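Local coordinates for hemin degrading factor (Pseudomonas aeruginosa, PDB 4MF9), which binds heme and degrades it, and probably also hands heme on inside the bacterium, at residues L194-I199 against R228-R233; A306-V311 against W323-P328; A59-P64 against E177-L182. All blocks are in the same frame, centred on the assembly; numbering follows the deposited sequence.

Interaction 1: L194-I199 against R228-R233; sequences LVDAQI and RTQALR. With HEM (protoporphyrin IX containing Fe), chain C.
Asp196 and Gln230 lie nearest across this contact, with their CA atoms 6.8 Å apart, where a short 3-10 turn in the loop 194-199 meets the first turns of helix 228-235. Gln230 reaches out from the helix with CG anti to the backbone N (chi1 -176°) and stays extended beyond it. Its one amide nitrogen serves two acceptors. NE2 donates to Leu194 O at 2.9 Å, where it stands above the carbonyl plane, and to Asp196 OD1, also at 2.9 Å. Both acceptors lie close to the plane of the amide. At the other end of the amide, Gln230 OE1 takes a bond from Gln227 N, and a water links it to Leu194 N. Ile199 meets the same group tip to tip, with its CG1 3.8 Å from Gln230 CD.

Arg233 holds Asp196 side-on. NE donates to Asp196 OD2 at 2.8 Å and NH2 to Asp196 OD1 at 2.8 Å, each on the syn lone pair. The carboxylate and guanidinium planes are only 18° apart, so the two flat groups are nearly coplanar. Gln230 NE2 comes to OD1 on the anti side, so that oxygen has two donors. CA of Gln230 sits off one face of the guanidinium, toward its rim.

At the start of the helix Arg228 faces the other way, toward the heme. Its NH1 makes a weak bond to HEM O2D. The two-nitrogen grip and the shared oxygen fix the rotation of the Asp196 carboxylate. The arginine, helped by the amide N-H, would be expected to favour the charged form of Asp196.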
loop_
_atom_site.group_PDB
_atom_site.type_symbol
_atom_site.label_atom_id
_atom_site.label_comp_id
_atom_site.label_asym_id
_atom_site.label_seq_id
_atom_site.Cartn_x
_atom_site.Cartn_y
_atom_site.Cartn_z
ATOM N N LEU A 194 2.333 -25.236 -3.835
ATOM C CA LEU A 194 2.632 -26.335 -4.685
ATOM C C LEU A 194 3.975 -26.086 -5.308
ATOM O O LEU A 194 4.369 -24.985 -5.442
ATOM C CB LEU A 194 1.565 -26.441 -5.740
ATOM C CG LEU A 194 0.182 -26.513 -5.154
ATOM C CD1 LEU A 194 -0.748 -26.946 -6.240
ATOM C CD2 LEU A 194 0.116 -27.524 -4.036
ATOM N N VAL A 195 4.692 -27.125 -5.664
ATOM C CA VAL A 195 5.851 -26.998 -6.500
ATOM C C VAL A 195 5.415 -26.711 -7.937
ATOM O O VAL A 195 4.311 -26.969 -8.275
ATOM C CB VAL A 195 6.759 -28.193 -6.406
ATOM C CG1 VAL A 195 7.449 -28.236 -5.053
ATOM C CG2 VAL A 195 5.990 -29.454 -6.671
ATOM N N ASP A 196 6.302 -26.205 -8.760
ATOM C CA ASP A 196 5.917 -25.742 -10.071
ATOM C C ASP A 196 5.348 -26.921 -10.838
ATOM O O ASP A 196 4.397 -26.792 -11.502
ATOM C CB ASP A 196 7.090 -25.091 -10.772
ATOM C CG ASP A 196 7.413 -23.685 -10.253
ATOM O OD1 ASP A 196 6.844 -23.189 -9.274
ATOM O OD2 ASP A 196 8.253 -23.073 -10.877
ATOM N N ALA A 197 5.932 -28.085 -10.670
ATOM C CA ALA A 197 5.552 -29.301 -11.390
ATOM C C ALA A 197 4.157 -29.811 -11.032
ATOM O O ALA A 197 3.628 -30.701 -11.702
ATOM C CB ALA A 197 6.588 -30.388 -11.163
ATOM N N GLN A 198 3.567 -29.258 -9.975
ATOM C CA GLN A 198 2.219 -29.654 -9.562
ATOM C C GLN A 198 1.138 -28.746 -10.133
ATOM O O GLN A 198 -0.050 -29.053 -10.037
ATOM C CB GLN A 198 2.103 -29.689 -8.036
ATOM C CG GLN A 198 2.670 -30.947 -7.396
ATOM C CD GLN A 198 2.631 -30.897 -5.879
ATOM O OE1 GLN A 198 2.989 -29.885 -5.265
ATOM N NE2 GLN A 198 2.197 -31.994 -5.264
ATOM N N ILE A 199 1.535 -27.629 -10.707
ATOM C CA ILE A 199 0.614 -26.745 -11.350
ATOM C C ILE A 199 0.241 -27.234 -12.747
ATOM O O ILE A 199 1.082 -27.646 -13.470
ATOM C CB ILE A 199 1.195 -25.322 -11.450
ATOM C CG1 ILE A 199 1.732 -24.860 -10.119
ATOM C CG2 ILE A 199 0.162 -24.359 -11.990
ATOM C CD1 ILE A 199 0.771 -25.015 -8.993
ATOM N N ARG A 228 1.737 -15.997 -7.280
ATOM C CA ARG A 228 1.827 -15.068 -8.356
ATOM C C ARG A 228 3.159 -15.185 -9.149
ATOM O O ARG A 228 3.157 -15.221 -10.326
ATOM C CB ARG A 228 1.666 -13.645 -7.877
ATOM C CG ARG A 228 1.568 -12.695 -9.043
ATOM C CD ARG A 228 1.409 -11.200 -8.838
ATOM N NE ARG A 228 0.032 -10.884 -8.711
ATOM C CZ ARG A 228 -0.706 -10.078 -9.454
ATOM N NH1 ARG A 228 -0.263 -9.364 -10.432
ATOM N NH2 ARG A 228 -1.939 -9.999 -9.157
ATOM N N THR A 229 4.266 -15.257 -8.456
ATOM C CA THR A 229 5.570 -15.384 -9.118
ATOM C C THR A 229 5.652 -16.709 -9.854
ATOM O O THR A 229 6.229 -16.810 -10.935
ATOM C CB THR A 229 6.720 -15.278 -8.108
ATOM O OG1 THR A 229 6.585 -16.293 -7.098
ATOM C CG2 THR A 229 6.687 -13.923 -7.446
ATOM N N GLN A 230 5.068 -17.731 -9.263
ATOM C CA GLN A 230 4.999 -19.047 -9.847
ATOM C C GLN A 230 4.248 -19.041 -11.171
ATOM O O GLN A 230 4.705 -19.627 -12.087
ATOM C CB GLN A 230 4.302 -19.979 -8.882
ATOM C CG GLN A 230 4.202 -21.418 -9.248
ATOM C CD GLN A 230 3.696 -22.247 -8.096
ATOM O OE1 GLN A 230 2.704 -21.933 -7.504
ATOM N NE2 GLN A 230 4.385 -23.298 -7.809
ATOM N N ALA A 231 3.121 -18.357 -11.238
ATOM C CA ALA A 231 2.380 -18.282 -12.496
ATOM C C ALA A 231 3.154 -17.510 -13.567
ATOM O O ALA A 231 3.097 -17.859 -14.739
ATOM C CB ALA A 231 1.030 -17.653 -12.271
ATOM N N LEU A 232 3.843 -16.441 -13.170
ATOM C CA LEU A 232 4.646 -15.655 -14.108
ATOM C C LEU A 232 5.722 -16.536 -14.732
ATOM O O LEU A 232 5.941 -16.519 -15.946
ATOM C CB LEU A 232 5.293 -14.459 -13.404
ATOM C CG LEU A 232 4.343 -13.481 -12.724
ATOM C CD1 LEU A 232 5.087 -12.272 -12.161
ATOM C CD2 LEU A 232 3.253 -13.054 -13.683
ATOM N N ARG A 233 6.345 -17.334 -13.902
ATOM C CA ARG A 233 7.369 -18.277 -14.253
ATOM C C ARG A 233 6.847 -19.323 -15.242
ATOM O O ARG A 233 7.550 -19.774 -16.085
ATOM C CB ARG A 233 7.712 -19.061 -13.018
ATOM C CG ARG A 233 9.108 -19.537 -12.923
ATOM C CD ARG A 233 9.654 -19.508 -11.528
ATOM N NE ARG A 233 8.997 -20.380 -10.585
ATOM C CZ ARG A 233 8.590 -19.977 -9.396
ATOM N NH1 ARG A 233 8.744 -18.733 -9.047
ATOM N NH2 ARG A 233 8.016 -20.800 -8.576
HETATM C CHA HEM C . -5.879 -2.336 -11.864
HETATM C CHB HEM C . -8.927 1.219 -12.572
HETATM C CHC HEM C . -11.778 -0.620 -9.164
HETATM C CHD HEM C . -8.140 -3.401 -7.768
HETATM C C1A HEM C . -6.512 -1.254 -12.407
HETATM C C2A HEM C . -6.098 -0.549 -13.572
HETATM C C3A HEM C . -6.962 0.418 -13.770
HETATM C C4A HEM C . -7.874 0.354 -12.717
HETATM C CMA HEM C . -6.901 1.426 -14.883
HETATM C CAA HEM C . -4.944 -0.833 -14.467
HETATM C CBA HEM C . -5.232 -0.894 -15.989
HETATM C CGA HEM C . -5.975 -2.153 -16.247
HETATM O O1A HEM C . -6.969 -2.172 -16.968
HETATM O O2A HEM C . -5.566 -3.149 -15.714
HETATM C C1B HEM C . -9.960 0.955 -11.682
HETATM C C2B HEM C . -11.092 1.782 -11.691
HETATM C C3B HEM C . -11.930 1.305 -10.761
HETATM C C4B HEM C . -11.248 0.136 -10.162
HETATM C CMB HEM C . -11.325 2.947 -12.607
HETATM C CAB HEM C . -13.265 1.919 -10.493
HETATM C CBB HEM C . -13.889 1.909 -9.355
HETATM C C1C HEM C . -11.074 -1.543 -8.484
HETATM C C2C HEM C . -11.567 -2.314 -7.452
HETATM C C3C HEM C . -10.547 -3.117 -7.041
HETATM C C4C HEM C . -9.396 -2.832 -7.830
HETATM C CMC HEM C . -12.964 -2.285 -6.912
HETATM C CAC HEM C . -10.627 -4.080 -5.969
HETATM C CBC HEM C . -9.506 -4.604 -5.570
HETATM C C1D HEM C . -7.199 -3.364 -8.805
HETATM C C2D HEM C . -5.953 -4.188 -8.856
HETATM C C3D HEM C . -5.358 -3.884 -10.006
HETATM C C4D HEM C . -6.217 -2.881 -10.645
HETATM C CMD HEM C . -5.412 -5.192 -7.860
HETATM C CAD HEM C . -4.059 -4.452 -10.512
HETATM C CBD HEM C . -4.361 -5.491 -11.591
HETATM C CGD HEM C . -3.293 -6.451 -12.019
HETATM O O1D HEM C . -3.111 -6.527 -13.216
HETATM O O2D HEM C . -2.655 -7.161 -11.256
HETATM N NA HEM C . -7.607 -0.675 -11.886
HETATM N NB HEM C . -10.075 -0.023 -10.771
HETATM N NC HEM C . -9.800 -1.881 -8.681
HETATM N ND HEM C . -7.286 -2.609 -9.890
HETATM FE FE HEM C . -8.632 -1.430 -10.314
HETATM O O HOH W 1 1.617 -22.772 -5.159
#

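Interaction 2: A306-V311 against W323-P328; sequences AELWRV and WEAFDP
Trp309 and Phe326 both have CG anti to the carbonyl carbon (chi1 -71° and -56°), which sets each CG beside its backbone N on one face of the sheet, where the rings then meet. Their planes stand at 82°, and Trp309 CD1 lies 3.7 Å from Phe326 CE1. The side chains cross at about a right angle. On the other face, Leu308 CD2 lies 3.9 Å from Trp323 CE3, and Leu308 CD1 packs on Ala325 CB. Arg310 runs beside Trp323 on this face, pointing the same way, with CB and CG near the indole NE1. Both polar ends go on to Ala354 O, and Arg310 also pairs with Glu241.

The strands are antiparallel. Glu307 pairs with Phe326 and Trp309 with Glu324 as hydrogen-bonded pairs. Leu308-Ala325 and Arg310-Trp323 are the non-hydrogen-bonded ones. Ala306 and Glu307 both face Phe326, which makes a classic beta bulge. Phe326 O accepts from Ala306 N at 2.7 Å and from Glu307 N at 3.1 Å.

Glu307 OE1 takes the indole N-H of Trp309 at 3.0 Å. The bond is nearly straight, on the anti lone pair of OE1 and in the plane of the indole. A water joins Glu307 OE2 to Asp327 O. Val311 CG2 lies against the Glu324 carboxylate, 3.9 Å from its CD. Glu324 is buried and has salt bridges to Arg228 and Lys313, both heme-binding residues. These two cationic partners would be expected to keep the carboxylate ionised. It ties the hairpin to Arg228 on helix 228-235 and pairs with Lys313 of the hairpin itself.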
loop_
_atom_site.group_PDB
_atom_site.type_symbol
_atom_site.label_atom_id
_atom_site.label_comp_id
_atom_site.label_asym_id
_atom_site.label_seq_id
_atom_site.Cartn_x
_atom_site.Cartn_y
_atom_site.Cartn_z
ATOM N N ALA A 306 13.483 -8.759 -4.954
ATOM C CA ALA A 306 14.080 -10.045 -5.298
ATOM C C ALA A 306 13.861 -10.402 -6.765
ATOM O O ALA A 306 14.747 -10.973 -7.398
ATOM C CB ALA A 306 13.544 -11.134 -4.421
ATOM N N GLU A 307 12.669 -10.106 -7.287
ATOM C CA GLU A 307 12.355 -10.374 -8.697
ATOM C C GLU A 307 11.597 -9.216 -9.313
ATOM O O GLU A 307 10.806 -8.539 -8.643
ATOM C CB GLU A 307 11.492 -11.624 -8.864
ATOM C CG GLU A 307 11.933 -12.838 -8.100
ATOM C CD GLU A 307 10.881 -13.932 -8.110
ATOM O OE1 GLU A 307 10.159 -14.085 -9.131
ATOM O OE2 GLU A 307 10.786 -14.643 -7.090
ATOM N N LEU A 308 11.829 -9.014 -10.604
ATOM C CA LEU A 308 11.193 -7.950 -11.360
ATOM C C LEU A 308 10.698 -8.547 -12.673
ATOM O O LEU A 308 11.488 -9.128 -13.442
ATOM C CB LEU A 308 12.198 -6.827 -11.653
ATOM C CG LEU A 308 11.514 -5.674 -12.388
ATOM C CD1 LEU A 308 10.365 -5.103 -11.505
ATOM C CD2 LEU A 308 12.497 -4.600 -12.793
ATOM N N TRP A 309 9.397 -8.419 -12.927
ATOM C CA TRP A 309 8.786 -9.026 -14.110
ATOM C C TRP A 309 8.073 -8.009 -14.976
ATOM O O TRP A 309 7.386 -7.111 -14.463
ATOM C CB TRP A 309 7.750 -10.064 -13.669
ATOM C CG TRP A 309 8.335 -11.284 -13.074
ATOM C CD1 TRP A 309 8.718 -11.466 -11.775
ATOM C CD2 TRP A 309 8.591 -12.514 -13.749
ATOM N NE1 TRP A 309 9.211 -12.735 -11.605
ATOM C CE2 TRP A 309 9.137 -13.402 -12.803
ATOM C CE3 TRP A 309 8.411 -12.953 -15.068
ATOM C CZ2 TRP A 309 9.512 -14.705 -13.137
ATOM C CZ3 TRP A 309 8.773 -14.244 -15.392
ATOM C CH2 TRP A 309 9.319 -15.108 -14.434
ATOM N N ARG A 310 8.227 -8.153 -16.277
ATOM C CA ARG A 310 7.363 -7.539 -17.231
ATOM C C ARG A 310 6.178 -8.504 -17.490
ATOM O O ARG A 310 6.387 -9.606 -17.794
ATOM C CB ARG A 310 8.063 -7.222 -18.544
ATOM C CG ARG A 310 7.199 -6.807 -19.691
ATOM C CD ARG A 310 7.977 -6.240 -20.904
ATOM N NE ARG A 310 9.117 -7.056 -21.273
ATOM C CZ ARG A 310 10.349 -6.611 -21.469
ATOM N NH1 ARG A 310 10.640 -5.326 -21.341
ATOM N NH2 ARG A 310 11.286 -7.447 -21.828
ATOM N N VAL A 311 4.962 -8.026 -17.375
ATOM C CA VAL A 311 3.805 -8.923 -17.487
ATOM C C VAL A 311 2.814 -8.368 -18.493
ATOM O O VAL A 311 2.581 -7.156 -18.518
ATOM C CB VAL A 311 3.088 -9.076 -16.127
ATOM C CG1 VAL A 311 1.935 -10.099 -16.216
ATOM C CG2 VAL A 311 4.075 -9.489 -15.047
ATOM N N TRP A 323 4.833 -3.760 -14.966
ATOM C CA TRP A 323 6.029 -4.292 -14.323
ATOM C C TRP A 323 5.661 -4.583 -12.874
ATOM O O TRP A 323 4.987 -3.774 -12.230
ATOM C CB TRP A 323 7.170 -3.271 -14.354
ATOM C CG TRP A 323 7.869 -3.176 -15.683
ATOM C CD1 TRP A 323 7.352 -3.477 -16.916
ATOM C CD2 TRP A 323 9.221 -2.769 -15.904
ATOM N NE1 TRP A 323 8.305 -3.261 -17.892
ATOM C CE2 TRP A 323 9.459 -2.824 -17.293
ATOM C CE3 TRP A 323 10.252 -2.339 -15.057
ATOM C CZ2 TRP A 323 10.685 -2.485 -17.853
ATOM C CZ3 TRP A 323 11.471 -2.003 -15.619
ATOM C CH2 TRP A 323 11.677 -2.077 -17.006
ATOM N N GLU A 324 6.084 -5.741 -12.375
ATOM C CA GLU A 324 5.731 -6.189 -11.034
ATOM C C GLU A 324 6.999 -6.616 -10.290
ATOM O O GLU A 324 7.746 -7.485 -10.743
ATOM C CB GLU A 324 4.672 -7.307 -11.120
ATOM C CG GLU A 324 3.476 -6.866 -11.976
ATOM C CD GLU A 324 2.317 -7.839 -12.017
ATOM O OE1 GLU A 324 2.374 -8.900 -11.356
ATOM O OE2 GLU A 324 1.337 -7.525 -12.726
ATOM N N ALA A 325 7.251 -5.960 -9.160
ATOM C CA ALA A 325 8.427 -6.240 -8.341
ATOM C C ALA A 325 8.001 -7.019 -7.098
ATOM O O ALA A 325 7.009 -6.677 -6.442
ATOM C CB ALA A 325 9.101 -4.951 -7.955
ATOM N N PHE A 326 8.725 -8.052 -6.766
ATOM C CA PHE A 326 8.462 -8.906 -5.657
ATOM C C PHE A 326 9.634 -9.000 -4.675
ATOM O O PHE A 326 10.767 -8.930 -5.074
ATOM C CB PHE A 326 8.153 -10.296 -6.117
ATOM C CG PHE A 326 7.009 -10.367 -7.099
ATOM C CD1 PHE A 326 7.210 -10.165 -8.436
ATOM C CD2 PHE A 326 5.738 -10.629 -6.666
ATOM C CE1 PHE A 326 6.185 -10.262 -9.328
ATOM C CE2 PHE A 326 4.694 -10.694 -7.547
ATOM C CZ PHE A 326 4.915 -10.488 -8.873
ATOM N N ASP A 327 9.314 -9.183 -3.408
ATOM C CA ASP A 327 10.295 -9.474 -2.372
ATOM C C ASP A 327 10.634 -10.966 -2.294
ATOM O O ASP A 327 10.047 -11.710 -3.032
ATOM C CB ASP A 327 9.849 -8.931 -1.031
ATOM C CG ASP A 327 8.675 -9.630 -0.478
ATOM O OD1 ASP A 327 8.388 -10.758 -0.811
ATOM O OD2 ASP A 327 8.048 -9.030 0.359
ATOM N N PRO A 328 11.493 -11.372 -1.371
ATOM C CA PRO A 328 11.873 -12.757 -1.243
ATOM C C PRO A 328 10.743 -13.652 -0.803
ATOM O O PRO A 328 10.934 -14.807 -0.850
ATOM C CB PRO A 328 13.002 -12.735 -0.213
ATOM C CG PRO A 328 13.676 -11.484 -0.470
ATOM C CD PRO A 328 12.583 -10.502 -0.884
HETATM O O HOH W 2 10.435 -13.740 -4.727
#

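Interaction 3: A59-P64 against E177-L182; sequences AVRLRP and EQDAVL
Gln178 turns its side-chain amide to the backbone of Arg61 and reaches both the N-H and the C=O of that residue, in the plane of both carbonyls. OE1 accepts from Arg61 N at 2.8 Å, with the N-H on a lone pair. NE2 donates to Arg61 O at 2.8 Å, close to straight at 168° and again on a lone pair. In this way a side-chain amide satisfies both the N-H and the C=O of one strand residue. The chain of Gln178 bends at chi2 (-56°), which turns CD back toward the strand. NE2 has a second acceptor, Ala175 O. Val60 crosses the Gln178 side chain obliquely, and its CG1 lies 3.5 Å from OE1.

The side chain of Arg61 runs on past Gln178 toward the far end of the loop. CB lies 3.5 Å from Gln178 O. This oxygen is buried by the contact and has no hydrogen-bond partner in the model. The arginine chain bends at chi2 and chi3. Leu182 crosses it at about a right angle and puts CD1 3.6 Å from NH2. Asp179 OD1 is 4.3 Å from the same NH2 but well out of the guanidinium plane. This is an attraction of opposite charges and no salt bridge.

Strand 124-133 is the neighbour of strand 59-62 in the sheet and pairs with it through backbone bonds of Val60 and Leu62. Arg61 packs on its Ala126 and Phe128, and Leu182 also touches Ala126. Arg61 also bonds to the backbone of Ala175. The 177-182 loop follows helix 166-173 at the surface. The glutamine amide thus bonds to both backbone groups of Arg61 on an edge strand of a nine-stranded antiparallel sheet. Strand 59-62 lies in the first of the two HemS/ChuX domain ranges.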
loop_
_atom_site.group_PDB
_atom_site.type_symbol
_atom_site.label_atom_id
_atom_site.label_comp_id
_atom_site.label_asym_id
_atom_site.label_seq_id
_atom_site.Cartn_x
_atom_site.Cartn_y
_atom_site.Cartn_z
ATOM N N ALA A 59 -3.108 9.739 22.064
ATOM C CA ALA A 59 -3.953 8.981 21.135
ATOM C C ALA A 59 -5.335 8.689 21.709
ATOM O O ALA A 59 -5.493 8.542 22.921
ATOM C CB ALA A 59 -3.274 7.675 20.736
ATOM N N VAL A 60 -6.330 8.603 20.828
ATOM C CA VAL A 60 -7.687 8.186 21.185
ATOM C C VAL A 60 -8.052 6.975 20.322
ATOM O O VAL A 60 -7.816 6.973 19.103
ATOM C CB VAL A 60 -8.723 9.323 20.954
ATOM C CG1 VAL A 60 -10.149 8.820 21.188
ATOM C CG2 VAL A 60 -8.428 10.538 21.836
ATOM N N ARG A 61 -8.599 5.930 20.925
ATOM C CA ARG A 61 -9.024 4.775 20.184
ATOM C C ARG A 61 -10.366 5.067 19.577
ATOM O O ARG A 61 -11.192 5.590 20.246
ATOM C CB ARG A 61 -9.004 3.503 20.997
ATOM C CG ARG A 61 -9.911 2.406 20.502
ATOM C CD ARG A 61 -9.183 1.350 19.702
ATOM N NE ARG A 61 -8.511 0.441 20.582
ATOM C CZ ARG A 61 -8.474 -0.887 20.531
ATOM N NH1 ARG A 61 -9.131 -1.599 19.660
ATOM N NH2 ARG A 61 -7.801 -1.497 21.456
ATOM N N LEU A 62 -10.526 4.773 18.288
ATOM C CA LEU A 62 -11.788 5.041 17.613
ATOM C C LEU A 62 -12.510 3.722 17.370
ATOM O O LEU A 62 -11.911 2.649 17.474
ATOM C CB LEU A 62 -11.560 5.774 16.290
ATOM C CG LEU A 62 -10.849 7.129 16.278
ATOM C CD1 LEU A 62 -10.804 7.671 14.854
ATOM C CD2 LEU A 62 -11.519 8.140 17.228
ATOM N N ARG A 63 -13.779 3.765 17.082
ATOM C CA ARG A 63 -14.468 2.543 16.717
ATOM C C ARG A 63 -14.085 2.112 15.303
ATOM O O ARG A 63 -13.947 2.915 14.479
ATOM C CB ARG A 63 -15.967 2.666 16.838
ATOM C CG ARG A 63 -16.460 3.228 18.135
ATOM C CD ARG A 63 -17.959 3.080 18.198
ATOM N NE ARG A 63 -18.610 3.581 17.022
ATOM C CZ ARG A 63 -18.853 4.861 16.815
ATOM N NH1 ARG A 63 -18.471 5.729 17.695
ATOM N NH2 ARG A 63 -19.412 5.278 15.730
ATOM N N PRO A 64 -13.962 0.807 15.083
ATOM C CA PRO A 64 -13.715 0.295 13.729
ATOM C C PRO A 64 -14.988 0.278 12.898
ATOM O O PRO A 64 -15.343 -0.750 12.325
ATOM C CB PRO A 64 -13.240 -1.137 13.983
ATOM C CG PRO A 64 -13.881 -1.513 15.267
ATOM C CD PRO A 64 -13.874 -0.260 16.097
ATOM N N GLU A 177 -14.589 1.871 25.192
ATOM C CA GLU A 177 -13.477 1.395 25.954
ATOM C C GLU A 177 -12.180 1.832 25.356
ATOM O O GLU A 177 -11.654 1.229 24.511
ATOM C CB GLU A 177 -13.514 -0.131 26.169
ATOM C CG GLU A 177 -13.687 -0.984 24.948
ATOM C CD GLU A 177 -15.001 -0.819 24.204
ATOM O OE1 GLU A 177 -15.122 0.124 23.419
ATOM O OE2 GLU A 177 -15.898 -1.681 24.384
ATOM N N GLN A 178 -11.673 2.901 25.898
ATOM C CA GLN A 178 -10.512 3.575 25.351
ATOM C C GLN A 178 -9.270 2.697 25.340
ATOM O O GLN A 178 -8.606 2.593 24.305
ATOM C CB GLN A 178 -10.292 4.924 26.029
ATOM C CG GLN A 178 -11.092 6.012 25.340
ATOM C CD GLN A 178 -10.753 6.071 23.861
ATOM O OE1 GLN A 178 -9.590 6.221 23.497
ATOM N NE2 GLN A 178 -11.758 5.929 23.008
ATOM N N ASP A 179 -8.837 2.213 26.462
ATOM C CA ASP A 179 -8.022 1.054 26.490
ATOM C C ASP A 179 -6.605 1.286 26.034
ATOM O O ASP A 179 -6.333 2.296 25.431
ATOM C CB ASP A 179 -8.638 -0.009 25.619
ATOM C CG ASP A 179 -8.678 -1.296 26.267
ATOM O OD1 ASP A 179 -8.597 -2.323 25.568
ATOM O OD2 ASP A 179 -8.838 -1.306 27.489
ATOM N N ALA A 180 -5.693 0.421 26.356
ATOM C CA ALA A 180 -4.383 0.586 25.785
ATOM C C ALA A 180 -3.688 -0.749 25.491
ATOM O O ALA A 180 -2.511 -0.777 25.370
ATOM C CB ALA A 180 -3.555 1.470 26.658
ATOM N N VAL A 181 -4.469 -1.795 25.361
ATOM C CA VAL A 181 -3.885 -3.096 25.240
ATOM C C VAL A 181 -3.825 -3.658 23.812
ATOM O O VAL A 181 -2.745 -3.992 23.321
ATOM C CB VAL A 181 -4.530 -4.020 26.281
ATOM C CG1 VAL A 181 -4.358 -5.478 25.936
ATOM C CG2 VAL A 181 -3.879 -3.723 27.618
ATOM N N LEU A 182 -4.967 -3.718 23.167
ATOM C CA LEU A 182 -5.098 -4.161 21.767
ATOM C C LEU A 182 -5.156 -5.685 21.576
ATOM O O LEU A 182 -4.169 -6.389 21.789
ATOM C CB LEU A 182 -4.032 -3.535 20.852
ATOM C CG LEU A 182 -4.315 -3.788 19.380
ATOM C CD1 LEU A 182 -5.731 -3.355 19.105
ATOM C CD2 LEU A 182 -3.343 -3.067 18.469
#

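In the fold
Interaction 3 closes first along the chain, then interaction 1, then interaction 2. Interactions 1 and 2 touch, with centres about 15 Å apart. Helix 228-235 lies on the hairpin of strands 307-313 and 320-326, with Leu232 packed on Trp309. The salt bridge from Arg228 NH1 to Glu324 OE1 joins them. The helix runs from Arg228 at the heme to the loop contact of interaction 1. Interaction 2 holds Glu324, beside Arg228, Lys313 and the heme. Its two strands belong to one nine-stranded antiparallel sheet and strand 59-62 to the second. Interaction 3 is about 42 Å from interaction 1 and about 38 Å from interaction 2, centre to centre, and lies away from the heme site.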